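Local atomic coordinates of terminal oxygenase component of carbazole 1,9a-dioxygenase (Sphingomonas, PDB entry 3GKQ), a protein that probably forms the catalytic part of carbazole 1,9a-dioxygenase, using a Rieske [2Fe-2S] cluster and a non-heme iron to add dioxygen to its aromatic substrate. Residues 127-132 with 136-141. Sequence-based numbering, arbitrary orientation.
Sequences YPVREE and VFLFVG
Arg130 and Phe137 form an antiparallel hydrogen-bonded pair. Phe137 N donates to Arg130 O at 2.7 Å. In return Arg130 N donates to Phe137 O at 3.0 Å. A third backbone bond runs from Phe139 N to Pro128 O at 3.1 Å. On one face, Val129 and Leu138 lie side by side and point the same way. Val129 CG2 meets Leu138 CD2 at 3.7 Å. With Val129 CG1 anti to the backbone N (chi1 -179°), this other methyl reaches Val136 CG2 at 4.0 Å. On the other face, the edge of the Phe137 ring meets Arg130 O and Glu132 O near its plane. Pro128 CB packs on Phe139 CB at 3.8 Å, and the proline's CG approaches the Phe139 ring obliquely. The Arg130 guanidinium turns away from strand 135-140 and meets Glu132 OE2 at its edge, in a salt bridge (Arg130 NH2 to Glu132 OE2, 3.5 Å). The edge of the Tyr127 ring meets Phe139 O (Tyr127 CD2 to O, 3.6 Å), and its OH hydrogen-bonds to Glu54.

Strands 129-132 and 135-140 form a beta hairpin, and strand 31-35 completes the three-stranded antiparallel sheet, with 129-132 outermost within this chain. Val56, Leu58 and Ala67 pack on Leu138, while Glu131 forms a salt bridge with Arg60. This is structural packing away from the iron and cluster sites, joined by backbone bonds and apolar contacts rather than by charge.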
loop_
_atom_site.group_PDB
_atom_site.type_symbol
_atom_site.label_atom_id
_atom_site.label_comp_id
_atom_site.label_asym_id
_atom_site.label_seq_id
_atom_site.Cartn_x
_atom_site.Cartn_y
_atom_site.Cartn_z
ATOM N N TYR A 127 17.069 -3.162 27.358
ATOM C CA TYR A 127 17.038 -4.576 27.009
ATOM C C TYR A 127 18.328 -5.258 27.429
ATOM O O TYR A 127 19.421 -4.771 27.128
ATOM C CB TYR A 127 16.870 -4.769 25.497
ATOM C CG TYR A 127 15.556 -4.283 24.924
ATOM C CD1 TYR A 127 15.274 -2.922 24.833
ATOM C CD2 TYR A 127 14.600 -5.191 24.458
ATOM C CE1 TYR A 127 14.074 -2.471 24.289
ATOM C CE2 TYR A 127 13.395 -4.753 23.913
ATOM C CZ TYR A 127 13.139 -3.393 23.832
ATOM O OH TYR A 127 11.951 -2.951 23.301
ATOM N N PRO A 128 18.224 -6.387 28.149
ATOM C CA PRO A 128 19.454 -7.068 28.553
ATOM C C PRO A 128 20.242 -7.413 27.292
ATOM O O PRO A 128 19.656 -7.728 26.251
ATOM C CB PRO A 128 18.939 -8.304 29.281
ATOM C CG PRO A 128 17.686 -7.790 29.932
ATOM C CD PRO A 128 17.051 -6.982 28.808
ATOM N N VAL A 129 21.565 -7.342 27.387
ATOM C CA VAL A 129 22.422 -7.630 26.249
ATOM C C VAL A 129 23.475 -8.685 26.567
ATOM O O VAL A 129 23.972 -8.761 27.690
ATOM C CB VAL A 129 23.164 -6.359 25.781
ATOM C CG1 VAL A 129 24.028 -6.679 24.569
ATOM C CG2 VAL A 129 22.164 -5.259 25.454
ATOM N N ARG A 130 23.791 -9.499 25.566
ATOM C CA ARG A 130 24.815 -10.532 25.668
ATOM C C ARG A 130 25.529 -10.485 24.329
ATOM O O ARG A 130 24.889 -10.404 23.282
ATOM C CB ARG A 130 24.211 -11.925 25.869
ATOM C CG ARG A 130 23.747 -12.243 27.291
ATOM C CD ARG A 130 24.908 -12.271 28.283
ATOM N NE ARG A 130 25.904 -13.294 27.959
ATOM C CZ ARG A 130 25.780 -14.591 28.237
ATOM N NH1 ARG A 130 24.696 -15.046 28.856
ATOM N NH2 ARG A 130 26.746 -15.436 27.896
ATOM N N GLU A 131 26.852 -10.519 24.354
ATOM C CA GLU A 131 27.614 -10.480 23.120
ATOM C C GLU A 131 28.533 -11.689 23.085
ATOM O O GLU A 131 29.465 -11.799 23.880
ATOM C CB GLU A 131 28.405 -9.174 23.050
ATOM C CG GLU A 131 29.214 -8.980 21.792
ATOM C CD GLU A 131 29.643 -7.538 21.621
ATOM O OE1 GLU A 131 29.776 -6.842 22.648
ATOM O OE2 GLU A 131 29.850 -7.103 20.471
ATOM N N GLU A 132 28.247 -12.610 22.172
ATOM C CA GLU A 132 29.031 -13.830 22.042
ATOM C C GLU A 132 29.155 -14.227 20.582
ATOM O O GLU A 132 28.272 -13.940 19.768
ATOM C CB GLU A 132 28.360 -14.987 22.789
ATOM C CG GLU A 132 28.016 -14.730 24.250
ATOM C CD GLU A 132 29.240 -14.560 25.123
ATOM O OE1 GLU A 132 30.230 -15.292 24.908
ATOM O OE2 GLU A 132 29.209 -13.704 26.032
ATOM N N VAL A 136 25.435 -9.780 18.743
ATOM C CA VAL A 136 24.849 -9.052 19.858
ATOM C C VAL A 136 23.437 -9.593 20.059
ATOM O O VAL A 136 22.581 -9.450 19.182
ATOM C CB VAL A 136 24.786 -7.529 19.577
ATOM C CG1 VAL A 136 24.218 -7.277 18.194
ATOM C CG2 VAL A 136 23.911 -6.839 20.619
ATOM N N PHE A 137 23.205 -10.235 21.200
ATOM C CA PHE A 137 21.894 -10.791 21.527
ATOM C C PHE A 137 21.135 -9.866 22.472
ATOM O O PHE A 137 21.722 -9.275 23.383
ATOM C CB PHE A 137 22.023 -12.148 22.223
ATOM C CG PHE A 137 22.570 -13.240 21.355
ATOM C CD1 PHE A 137 23.936 -13.331 21.099
ATOM C CD2 PHE A 137 21.720 -14.203 20.821
ATOM C CE1 PHE A 137 24.449 -14.370 20.326
ATOM C CE2 PHE A 137 22.219 -15.246 20.044
ATOM C CZ PHE A 137 23.589 -15.331 19.797
ATOM N N LEU A 138 19.829 -9.748 22.254
ATOM C CA LEU A 138 18.986 -8.932 23.115
ATOM C C LEU A 138 17.928 -9.836 23.733
ATOM O O LEU A 138 17.449 -10.769 23.083
ATOM C CB LEU A 138 18.277 -7.838 22.320
ATOM C CG LEU A 138 19.094 -6.810 21.544
ATOM C CD1 LEU A 138 18.140 -5.778 20.949
ATOM C CD2 LEU A 138 20.111 -6.141 22.461
ATOM N N PHE A 139 17.573 -9.579 24.986
ATOM C CA PHE A 139 16.524 -10.361 25.625
ATOM C C PHE A 139 15.248 -9.527 25.522
ATOM O O PHE A 139 15.211 -8.382 25.972
ATOM C CB PHE A 139 16.839 -10.627 27.098
ATOM C CG PHE A 139 15.847 -11.541 27.768
ATOM C CD1 PHE A 139 15.879 -12.912 27.537
ATOM C CD2 PHE A 139 14.859 -11.024 28.605
ATOM C CE1 PHE A 139 14.943 -13.762 28.125
ATOM C CE2 PHE A 139 13.916 -11.866 29.200
ATOM C CZ PHE A 139 13.959 -13.239 28.958
ATOM N N VAL A 140 14.215 -10.094 24.909
ATOM C CA VAL A 140 12.949 -9.394 24.757
ATOM C C VAL A 140 11.935 -10.069 25.664
ATOM O O VAL A 140 11.499 -11.188 25.396
ATOM C CB VAL A 140 12.436 -9.459 23.307
ATOM C CG1 VAL A 140 11.114 -8.699 23.186
ATOM C CG2 VAL A 140 13.478 -8.875 22.361
ATOM N N GLY A 141 11.569 -9.389 26.745
ATOM C CA GLY A 141 10.617 -9.960 27.679
ATOM C C GLY A 141 10.492 -9.125 28.937
ATOM O O GLY A 141 11.109 -8.064 29.047
#